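Local coordinates for protein pngf-ii (Elizabethkingia meningoseptica, PDB 4R4X) that acts as a peptide:N-glycosidase related to PNGase F, hydrolysing the linkage that holds N-glycans to glycoproteins, at residues Lys100-Ser105 against Val113-Asp118; Asn377-Val382 against Ser531-Gly536; Gln420-Thr425 against Pro496-Leu501. All blocks are in the same frame, centred on the assembly; numbering follows the deposited sequence.

How the contacts relate
Contact 1 lies far from the other two. Its centre is about 63 Å from that of contact 2 and about 61 Å from that of contact 3, across the centre of the chain. It comes first in sequence, in a hairpin of the N-terminal domain. Contacts 2 and 3 follow in the PNGase F-like part, with centres about 9 Å apart. Both sequence segments of contact 3 fall between those of contact 2. Strands 493-504, 416-428, 527-537 and 378-384 are successive neighbours in one antiparallel sheet, so the two contacts cover the end that finishes at 378-384. Strands 416-428 and 527-537 join them, with Val533 O 2.8 Å from Arg422 N. This is consistent with an N-terminal domain set apart from the PNGase F-like part.

Contact 1. Residues Lys100-Ser105 against Val113-Asp118; sequences KKAVTS and VWYTND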
loop_
_atom_site.group_PDB
_atom_site.type_symbol
_atom_site.label_atom_id
_atom_site.label_comp_id
_atom_site.label_asym_id
_atom_site.label_seq_id
_atom_site.Cartn_x
_atom_site.Cartn_y
_atom_site.Cartn_z
ATOM N N LYS A 100 21.836 34.821 -26.944
ATOM C CA LYS A 100 23.088 34.075 -26.878
ATOM C C LYS A 100 22.739 32.676 -26.418
ATOM O O LYS A 100 21.779 32.467 -25.687
ATOM C CB LYS A 100 24.046 34.696 -25.862
ATOM C CG LYS A 100 24.629 36.030 -26.287
ATOM C CD LYS A 100 25.402 36.736 -25.179
ATOM C CE LYS A 100 26.636 35.976 -24.711
ATOM N NZ LYS A 100 27.570 35.608 -25.820
ATOM N N LYS A 101 23.506 31.707 -26.873
ATOM C CA LYS A 101 23.337 30.359 -26.447
ATOM C C LYS A 101 24.411 29.966 -25.466
ATOM O O LYS A 101 25.590 30.290 -25.651
ATOM C CB LYS A 101 23.393 29.417 -27.635
ATOM C CG LYS A 101 22.918 28.025 -27.283
ATOM C CD LYS A 101 23.131 27.058 -28.445
ATOM C CE LYS A 101 24.361 26.198 -28.246
ATOM N NZ LYS A 101 24.448 25.144 -29.282
ATOM N N ALA A 102 23.996 29.234 -24.436
ATOM C CA ALA A 102 24.914 28.589 -23.498
ATOM C C ALA A 102 24.432 27.171 -23.313
ATOM O O ALA A 102 23.271 26.852 -23.633
ATOM C CB ALA A 102 24.930 29.312 -22.178
ATOM N N VAL A 103 25.319 26.323 -22.799
ATOM C CA VAL A 103 25.038 24.897 -22.672
ATOM C C VAL A 103 25.307 24.435 -21.251
ATOM O O VAL A 103 26.291 24.850 -20.632
ATOM C CB VAL A 103 25.908 24.052 -23.619
ATOM C CG1 VAL A 103 25.498 22.580 -23.552
ATOM C CG2 VAL A 103 25.796 24.546 -25.046
ATOM N N THR A 104 24.409 23.596 -20.734
ATOM C CA THR A 104 24.616 22.946 -19.444
ATOM C C THR A 104 24.299 21.467 -19.533
ATOM O O THR A 104 23.685 20.998 -20.504
ATOM C CB THR A 104 23.810 23.593 -18.300
ATOM O OG1 THR A 104 24.274 23.079 -17.045
ATOM C CG2 THR A 104 22.284 23.345 -18.431
ATOM N N SER A 105 24.731 20.755 -18.495
ATOM C CA SER A 105 24.570 19.317 -18.380
ATOM C C SER A 105 23.973 18.984 -17.007
ATOM O O SER A 105 24.536 19.350 -15.985
ATOM C CB SER A 105 25.930 18.637 -18.554
ATOM O OG SER A 105 25.798 17.227 -18.613
ATOM N N VAL A 113 20.462 26.556 -23.861
ATOM C CA VAL A 113 19.655 27.663 -23.378
ATOM C C VAL A 113 19.989 28.931 -24.192
ATOM O O VAL A 113 21.153 29.331 -24.312
ATOM C CB VAL A 113 19.891 27.837 -21.866
ATOM C CG1 VAL A 113 19.126 29.012 -21.314
ATOM C CG2 VAL A 113 19.479 26.552 -21.142
ATOM N N TRP A 114 18.961 29.516 -24.805
ATOM C CA TRP A 114 19.103 30.756 -25.537
ATOM C C TRP A 114 18.409 31.859 -24.755
ATOM O O TRP A 114 17.229 31.732 -24.450
ATOM C CB TRP A 114 18.426 30.638 -26.873
ATOM C CG TRP A 114 19.057 29.747 -27.824
ATOM C CD1 TRP A 114 18.856 28.419 -27.959
ATOM C CD2 TRP A 114 19.972 30.128 -28.854
ATOM N NE1 TRP A 114 19.597 27.928 -29.018
ATOM C CE2 TRP A 114 20.291 28.967 -29.581
ATOM C CE3 TRP A 114 20.542 31.338 -29.233
ATOM C CZ2 TRP A 114 21.159 28.979 -30.673
ATOM C CZ3 TRP A 114 21.434 31.352 -30.329
ATOM C CH2 TRP A 114 21.725 30.171 -31.025
ATOM N N TYR A 115 19.134 32.930 -24.451
ATOM C CA TYR A 115 18.624 33.966 -23.549
ATOM C C TYR A 115 18.936 35.356 -24.058
ATOM O O TYR A 115 19.958 35.574 -24.724
ATOM C CB TYR A 115 19.205 33.793 -22.149
ATOM C CG TYR A 115 20.730 33.933 -22.085
ATOM C CD1 TYR A 115 21.562 32.844 -22.337
ATOM C CD2 TYR A 115 21.338 35.169 -21.821
ATOM C CE1 TYR A 115 22.945 32.967 -22.296
ATOM C CE2 TYR A 115 22.720 35.300 -21.778
ATOM C CZ TYR A 115 23.519 34.201 -22.012
ATOM O OH TYR A 115 24.895 34.319 -21.971
ATOM N N THR A 116 18.059 36.300 -23.724
ATOM C CA THR A 116 18.285 37.704 -24.018
ATOM C C THR A 116 18.450 38.549 -22.767
ATOM O O THR A 116 17.849 38.270 -21.720
ATOM C CB THR A 116 17.124 38.329 -24.838
ATOM O OG1 THR A 116 17.455 39.677 -25.189
ATOM C CG2 THR A 116 15.835 38.341 -24.059
ATOM N N ASN A 117 19.238 39.619 -22.890
ATOM C CA ASN A 117 19.263 40.636 -21.848
ATOM C C ASN A 117 18.719 41.970 -22.313
ATOM O O ASN A 117 18.845 42.972 -21.611
ATOM C CB ASN A 117 20.656 40.753 -21.263
ATOM C CG ASN A 117 20.931 39.644 -20.258
ATOM O OD1 ASN A 117 20.294 39.578 -19.210
ATOM N ND2 ASN A 117 21.822 38.762 -20.592
ATOM N N ASP A 118 18.009 41.945 -23.439
ATOM C CA ASP A 118 17.467 43.155 -24.060
ATOM C C ASP A 118 16.486 43.906 -23.145
ATOM O O ASP A 118 16.390 45.134 -23.204
ATOM C CB ASP A 118 16.754 42.812 -25.378
ATOM C CG ASP A 118 17.727 42.470 -26.547
ATOM O OD1 ASP A 118 18.928 42.221 -26.321
ATOM O OD2 ASP A 118 17.245 42.417 -27.704
#
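A beta hairpin of the N-terminal domain pairs Lys100, Lys101 and Ala102 on strand 97-106 with Tyr115, Trp114 and Val113 on strand 109-116. Lys100 and Tyr115 form one hydrogen-bonded pair, with both N-to-O distances at 3.0 Å. Ala102 and Val113 form the next, and the bond from Val113 N to Ala102 O is 2.8 Å and nearly straight (174°). Between them, Lys101 and Trp114 make a non-hydrogen-bonded pair. There the strands come close, with the two CA atoms 4.3 Å apart.

The side chains of this middle pair meet on one face of the sheet. Lys101 CB sits over the centre of the Trp114 six-membered ring, 3.5 Å from its centroid, in a CH-pi contact. Lys101 CG is anti to the backbone N (chi1 -167°), which lays it over the indole. The next carbon, CD, lies 3.5 Å from Trp114 CZ2. Lys101 NZ leads on to salt bridges with Glu112 and Glu90. The indole therefore meets the apolar methylenes while the charge is held elsewhere.

On the other face, Tyr115 and Lys100 lie side by side. Lys100 CB is over one face of the phenol ring. Ala102 CB comes to the ring edge, 4.2 Å from Tyr115 CE1. Further out, Lys100 CE lies 3.6 Å from Tyr115 OH.

Contact 2. Residues Asn377-Val382 against Ser531-Gly536; sequences NFVLPV and SGVLLG
Phe378 and Leu534 both carry CG anti to the backbone N (chi1 178° and 180°), and their side chains cross obliquely on the same face of the sheet. Phe378 CE1 meets Leu534 CD2 at 4.1 Å. The Phe378 ring also turns its edge to Gly536 N. On this face Leu380 and Leu534 touch through their CB atoms. Val382 CG1 also reaches Leu534 CB.

The other face carries Val379, Val533 and Leu535. Each valine has CG1 anti to its backbone N, and these two methyl carbons meet at 3.5 Å, tighter than usual van der Waals contact. Val379 CG2 lies 4.0 Å from Leu535 CD2, with the two side chains side by side.

The backbone bonds are firm in the middle and weak at one end. Leu380 and Leu534 exchange a pair of bonds, the shorter from Leu534 N to Leu380 O at 2.7 Å. Val382 N donates to Gly532 O at 3.0 Å. At the start of the strand, Asn377 N and Phe378 N share Gly536 O, and both bonds are weak. The return bond from Gly536 N to Phe378 O is also weak, at 3.3 Å. Asn377 OD1 accepts from Glu538 N.

Phe410 and Leu412 of strand 406-412 pack on Leu534, which places a second sheet over this face, as in the PNGase F beta sandwich. Strand 378-384 is outermost in its sheet, and its start, where Asn377 and Phe378 both face Gly536, is a classic beta bulge.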
loop_
_atom_site.group_PDB
_atom_site.type_symbol
_atom_site.label_atom_id
_atom_site.label_comp_id
_atom_site.label_asym_id
_atom_site.label_seq_id
_atom_site.Cartn_x
_atom_site.Cartn_y
_atom_site.Cartn_z
ATOM N N ASN A 377 -17.579 -7.766 -8.047
ATOM C CA ASN A 377 -18.384 -6.836 -7.247
ATOM C C ASN A 377 -19.064 -7.539 -6.091
ATOM O O ASN A 377 -19.952 -6.968 -5.446
ATOM C CB ASN A 377 -19.419 -6.091 -8.103
ATOM C CG ASN A 377 -20.299 -7.032 -8.904
ATOM O OD1 ASN A 377 -20.387 -8.213 -8.611
ATOM N ND2 ASN A 377 -20.958 -6.502 -9.922
ATOM N N PHE A 378 -18.625 -8.768 -5.827
ATOM C CA PHE A 378 -19.192 -9.661 -4.839
ATOM C C PHE A 378 -18.069 -10.296 -4.036
ATOM O O PHE A 378 -17.067 -10.732 -4.610
ATOM C CB PHE A 378 -20.007 -10.749 -5.540
ATOM C CG PHE A 378 -20.614 -11.774 -4.612
ATOM C CD1 PHE A 378 -19.916 -12.915 -4.268
ATOM C CD2 PHE A 378 -21.910 -11.607 -4.115
ATOM C CE1 PHE A 378 -20.480 -13.874 -3.433
ATOM C CE2 PHE A 378 -22.465 -12.550 -3.268
ATOM C CZ PHE A 378 -21.756 -13.696 -2.943
ATOM N N VAL A 379 -18.242 -10.311 -2.715
ATOM C CA VAL A 379 -17.326 -10.925 -1.747
ATOM C C VAL A 379 -18.148 -11.627 -0.671
ATOM O O VAL A 379 -19.029 -11.014 -0.083
ATOM C CB VAL A 379 -16.447 -9.851 -1.061
ATOM C CG1 VAL A 379 -15.590 -10.459 0.026
ATOM C CG2 VAL A 379 -15.568 -9.147 -2.085
ATOM N N LEU A 380 -17.887 -12.920 -0.450
ATOM C CA LEU A 380 -18.531 -13.709 0.605
ATOM C C LEU A 380 -17.494 -14.560 1.326
ATOM O O LEU A 380 -16.926 -15.479 0.720
ATOM C CB LEU A 380 -19.568 -14.661 0.020
ATOM C CG LEU A 380 -20.376 -15.470 1.043
ATOM C CD1 LEU A 380 -21.225 -14.558 1.893
ATOM C CD2 LEU A 380 -21.258 -16.504 0.363
ATOM N N PRO A 381 -17.242 -14.272 2.618
ATOM C CA PRO A 381 -16.335 -15.098 3.416
ATOM C C PRO A 381 -16.996 -16.436 3.739
ATOM O O PRO A 381 -18.077 -16.439 4.314
ATOM C CB PRO A 381 -16.147 -14.294 4.702
ATOM C CG PRO A 381 -17.368 -13.437 4.813
ATOM C CD PRO A 381 -17.802 -13.143 3.387
ATOM N N VAL A 382 -16.373 -17.547 3.355
ATOM C CA VAL A 382 -16.997 -18.865 3.487
ATOM C C VAL A 382 -16.385 -19.699 4.604
ATOM O O VAL A 382 -17.097 -20.404 5.297
ATOM C CB VAL A 382 -17.030 -19.634 2.150
ATOM C CG1 VAL A 382 -18.010 -18.972 1.191
ATOM C CG2 VAL A 382 -15.675 -19.702 1.498
ATOM N N SER A 531 -8.038 -19.907 5.014
ATOM C CA SER A 531 -9.205 -19.060 4.784
ATOM C C SER A 531 -9.603 -19.026 3.316
ATOM O O SER A 531 -8.776 -19.151 2.395
ATOM C CB SER A 531 -8.993 -17.651 5.344
ATOM O OG SER A 531 -8.184 -16.898 4.490
ATOM N N GLY A 532 -10.905 -18.857 3.117
ATOM C CA GLY A 532 -11.508 -18.841 1.805
ATOM C C GLY A 532 -12.568 -17.785 1.701
ATOM O O GLY A 532 -13.493 -17.738 2.513
ATOM N N VAL A 533 -12.394 -16.896 0.735
ATOM C CA VAL A 533 -13.362 -15.886 0.429
ATOM C C VAL A 533 -13.804 -16.103 -1.013
ATOM O O VAL A 533 -12.977 -16.214 -1.915
ATOM C CB VAL A 533 -12.754 -14.483 0.603
ATOM C CG1 VAL A 533 -13.730 -13.415 0.183
ATOM C CG2 VAL A 533 -12.361 -14.278 2.058
ATOM N N LEU A 534 -15.109 -16.170 -1.221
ATOM C CA LEU A 534 -15.671 -16.296 -2.559
ATOM C C LEU A 534 -15.792 -14.939 -3.239
ATOM O O LEU A 534 -16.327 -14.016 -2.666
ATOM C CB LEU A 534 -17.035 -16.979 -2.486
ATOM C CG LEU A 534 -17.751 -17.170 -3.820
ATOM C CD1 LEU A 534 -16.975 -18.111 -4.711
ATOM C CD2 LEU A 534 -19.160 -17.721 -3.591
ATOM N N LEU A 535 -15.260 -14.835 -4.456
ATOM C CA LEU A 535 -15.284 -13.620 -5.240
ATOM C C LEU A 535 -16.040 -13.925 -6.520
ATOM O O LEU A 535 -16.069 -15.061 -6.976
ATOM C CB LEU A 535 -13.885 -13.177 -5.616
ATOM C CG LEU A 535 -12.854 -13.156 -4.478
ATOM C CD1 LEU A 535 -11.472 -12.964 -5.068
ATOM C CD2 LEU A 535 -13.145 -12.067 -3.474
ATOM N N GLY A 536 -16.683 -12.918 -7.069
ATOM C CA GLY A 536 -17.332 -13.077 -8.366
ATOM C C GLY A 536 -17.961 -11.795 -8.860
ATOM O O GLY A 536 -18.002 -10.775 -8.155
#

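Contact 3. Residues Gln420-Thr425 against Pro496-Leu501; sequences QLRYIT and PVYINL
Leu421 and Ile499 exchange two backbone hydrogen bonds, the shorter from Leu421 N to Ile499 O at 2.8 Å. Tyr423 and Val497 repeat the pattern, both N-to-O distances being 2.9 Å. A water bridges the side chains of the Gln420-Asn500 pair. It accepts from Gln420 NE2 at 3.0 Å and donates to Asn500 OD1 at 2.8 Å.

Arg422 and Tyr498 lie side by side on the face that also carries Gln420 and Asn500. They converge on Glu334: Arg422 NE forms a salt bridge with its OE2, and Tyr498 OH hydrogen-bonds to the same oxygen. Arg422 CG is anti to the backbone N (chi1 178°) and lies 3.7 Å from Tyr498 CE1. Beyond it the chain is extended as far as NE. The guanidinium is turned 61° from the tyrosine ring. Pro496 CG sits over one face of the guanidinium, and Pro496 CB meets Ile424 CG1 at 3.9 Å.

On the other face the packing is largely apolar around Tyr423, whose OH bonds to Asn442 OD1. Val497 CG2 lies at the edge of the Tyr423 ring and 3.9 Å from Tyr423 CB. Ile499 CD1 approaches the same CB at 4.0 Å. Ile444 of strand 442-446 touches Leu421, Tyr423 and Ile499 and joins this face to the second sheet of the sandwich.

The pairing thus separates two chemistries. One face is largely apolar and closes on the sandwich interior. On the other, the buried guanidinium is held by Glu334 at NE and by Glu298 O at NH2. The shared carboxylate probably balances the Arg422 charge and positions the Tyr498 hydroxyl.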
loop_
_atom_site.group_PDB
_atom_site.type_symbol
_atom_site.label_atom_id
_atom_site.label_comp_id
_atom_site.label_asym_id
_atom_site.label_seq_id
_atom_site.Cartn_x
_atom_site.Cartn_y
_atom_site.Cartn_z
ATOM N N GLN A 420 -14.286 -17.103 -8.036
ATOM C CA GLN A 420 -12.964 -17.510 -7.585
ATOM C C GLN A 420 -13.011 -17.754 -6.094
ATOM O O GLN A 420 -13.803 -17.114 -5.384
ATOM C CB GLN A 420 -11.936 -16.414 -7.841
ATOM C CG GLN A 420 -11.718 -16.044 -9.294
ATOM C CD GLN A 420 -10.889 -14.786 -9.397
ATOM O OE1 GLN A 420 -10.258 -14.369 -8.437
ATOM N NE2 GLN A 420 -10.897 -14.174 -10.564
ATOM N N LEU A 421 -12.151 -18.655 -5.616
ATOM C CA LEU A 421 -11.919 -18.779 -4.199
ATOM C C LEU A 421 -10.569 -18.161 -3.897
ATOM O O LEU A 421 -9.545 -18.637 -4.389
ATOM C CB LEU A 421 -11.937 -20.239 -3.744
ATOM C CG LEU A 421 -11.814 -20.438 -2.228
ATOM C CD1 LEU A 421 -13.028 -19.895 -1.497
ATOM C CD2 LEU A 421 -11.625 -21.906 -1.866
ATOM N N ARG A 422 -10.592 -17.079 -3.124
ATOM C CA ARG A 422 -9.376 -16.469 -2.583
ATOM C C ARG A 422 -8.997 -17.308 -1.393
ATOM O O ARG A 422 -9.723 -17.341 -0.399
ATOM C CB ARG A 422 -9.639 -15.027 -2.159
ATOM C CG ARG A 422 -8.451 -14.285 -1.536
ATOM C CD ARG A 422 -8.924 -12.916 -1.072
ATOM N NE ARG A 422 -7.896 -12.081 -0.448
ATOM C CZ ARG A 422 -7.647 -12.003 0.859
ATOM N NH1 ARG A 422 -6.720 -11.166 1.287
ATOM N NH2 ARG A 422 -8.302 -12.746 1.737
ATOM N N TYR A 423 -7.869 -17.996 -1.504
ATOM C CA TYR A 423 -7.523 -19.073 -0.590
ATOM C C TYR A 423 -6.128 -18.845 -0.022
ATOM O O TYR A 423 -5.145 -18.755 -0.773
ATOM C CB TYR A 423 -7.569 -20.406 -1.325
ATOM C CG TYR A 423 -7.263 -21.636 -0.493
ATOM C CD1 TYR A 423 -8.146 -22.074 0.487
ATOM C CD2 TYR A 423 -6.119 -22.396 -0.726
ATOM C CE1 TYR A 423 -7.885 -23.218 1.233
ATOM C CE2 TYR A 423 -5.870 -23.561 -0.013
ATOM C CZ TYR A 423 -6.753 -23.965 0.969
ATOM O OH TYR A 423 -6.505 -25.084 1.728
ATOM N N ILE A 424 -6.076 -18.692 1.295
ATOM C CA ILE A 424 -4.818 -18.527 2.035
ATOM C C ILE A 424 -4.592 -19.760 2.879
ATOM O O ILE A 424 -5.411 -20.086 3.724
ATOM C CB ILE A 424 -4.838 -17.283 2.939
ATOM C CG1 ILE A 424 -5.193 -16.053 2.116
ATOM C CG2 ILE A 424 -3.477 -17.075 3.612
ATOM C CD1 ILE A 424 -5.354 -14.780 2.929
ATOM N N THR A 425 -3.478 -20.442 2.658
ATOM C CA THR A 425 -3.179 -21.654 3.402
ATOM C C THR A 425 -1.754 -21.679 3.927
ATOM O O THR A 425 -0.812 -21.358 3.178
ATOM C CB THR A 425 -3.437 -22.938 2.574
ATOM O OG1 THR A 425 -3.097 -24.081 3.370
ATOM C CG2 THR A 425 -2.616 -22.952 1.249
ATOM N N PRO A 496 -2.217 -14.975 -1.062
ATOM C CA PRO A 496 -3.394 -15.763 -1.449
ATOM C C PRO A 496 -3.203 -16.373 -2.813
ATOM O O PRO A 496 -2.459 -15.826 -3.626
ATOM C CB PRO A 496 -4.527 -14.731 -1.538
ATOM C CG PRO A 496 -4.030 -13.534 -0.785
ATOM C CD PRO A 496 -2.536 -13.562 -0.833
ATOM N N VAL A 497 -3.850 -17.504 -3.053
ATOM C CA VAL A 497 -4.021 -17.970 -4.399
ATOM C C VAL A 497 -5.474 -17.727 -4.797
ATOM O O VAL A 497 -6.372 -17.702 -3.946
ATOM C CB VAL A 497 -3.606 -19.441 -4.553
ATOM C CG1 VAL A 497 -2.154 -19.634 -4.099
ATOM C CG2 VAL A 497 -4.557 -20.360 -3.823
ATOM N N TYR A 498 -5.681 -17.523 -6.085
ATOM C CA TYR A 498 -6.983 -17.192 -6.618
ATOM C C TYR A 498 -7.438 -18.344 -7.488
ATOM O O TYR A 498 -6.989 -18.485 -8.622
ATOM C CB TYR A 498 -6.884 -15.906 -7.406
ATOM C CG TYR A 498 -6.567 -14.787 -6.473
ATOM C CD1 TYR A 498 -7.576 -14.161 -5.735
ATOM C CD2 TYR A 498 -5.257 -14.403 -6.264
ATOM C CE1 TYR A 498 -7.272 -13.151 -4.831
ATOM C CE2 TYR A 498 -4.945 -13.406 -5.349
ATOM C CZ TYR A 498 -5.956 -12.778 -4.659
ATOM O OH TYR A 498 -5.630 -11.789 -3.773
ATOM N N ILE A 499 -8.304 -19.181 -6.935
ATOM C CA ILE A 499 -8.653 -20.452 -7.576
ATOM C C ILE A 499 -9.905 -20.237 -8.416
ATOM O O ILE A 499 -10.976 -19.905 -7.889
ATOM C CB ILE A 499 -8.908 -21.542 -6.528
ATOM C CG1 ILE A 499 -7.612 -21.801 -5.755
ATOM C CG2 ILE A 499 -9.465 -22.814 -7.165
ATOM C CD1 ILE A 499 -7.774 -22.692 -4.558
ATOM N N ASN A 500 -9.764 -20.426 -9.711
ATOM C CA ASN A 500 -10.897 -20.253 -10.624
ATOM C C ASN A 500 -11.943 -21.344 -10.405
ATOM O O ASN A 500 -11.612 -22.524 -10.395
ATOM C CB ASN A 500 -10.407 -20.240 -12.069
ATOM C CG ASN A 500 -9.761 -18.915 -12.459
ATOM O OD1 ASN A 500 -9.986 -17.892 -11.829
ATOM N ND2 ASN A 500 -8.954 -18.934 -13.514
ATOM N N LEU A 501 -13.189 -20.945 -10.191
ATOM C CA LEU A 501 -14.284 -21.906 -9.982
ATOM C C LEU A 501 -15.253 -21.978 -11.167
ATOM O O LEU A 501 -16.202 -22.784 -11.138
ATOM C CB LEU A 501 -15.055 -21.536 -8.722
ATOM C CG LEU A 501 -14.267 -21.504 -7.425
ATOM C CD1 LEU A 501 -15.200 -21.017 -6.333
ATOM C CD2 LEU A 501 -13.695 -22.881 -7.100
HETATM O O HOH W 1 -11.792 -15.989 -12.723
#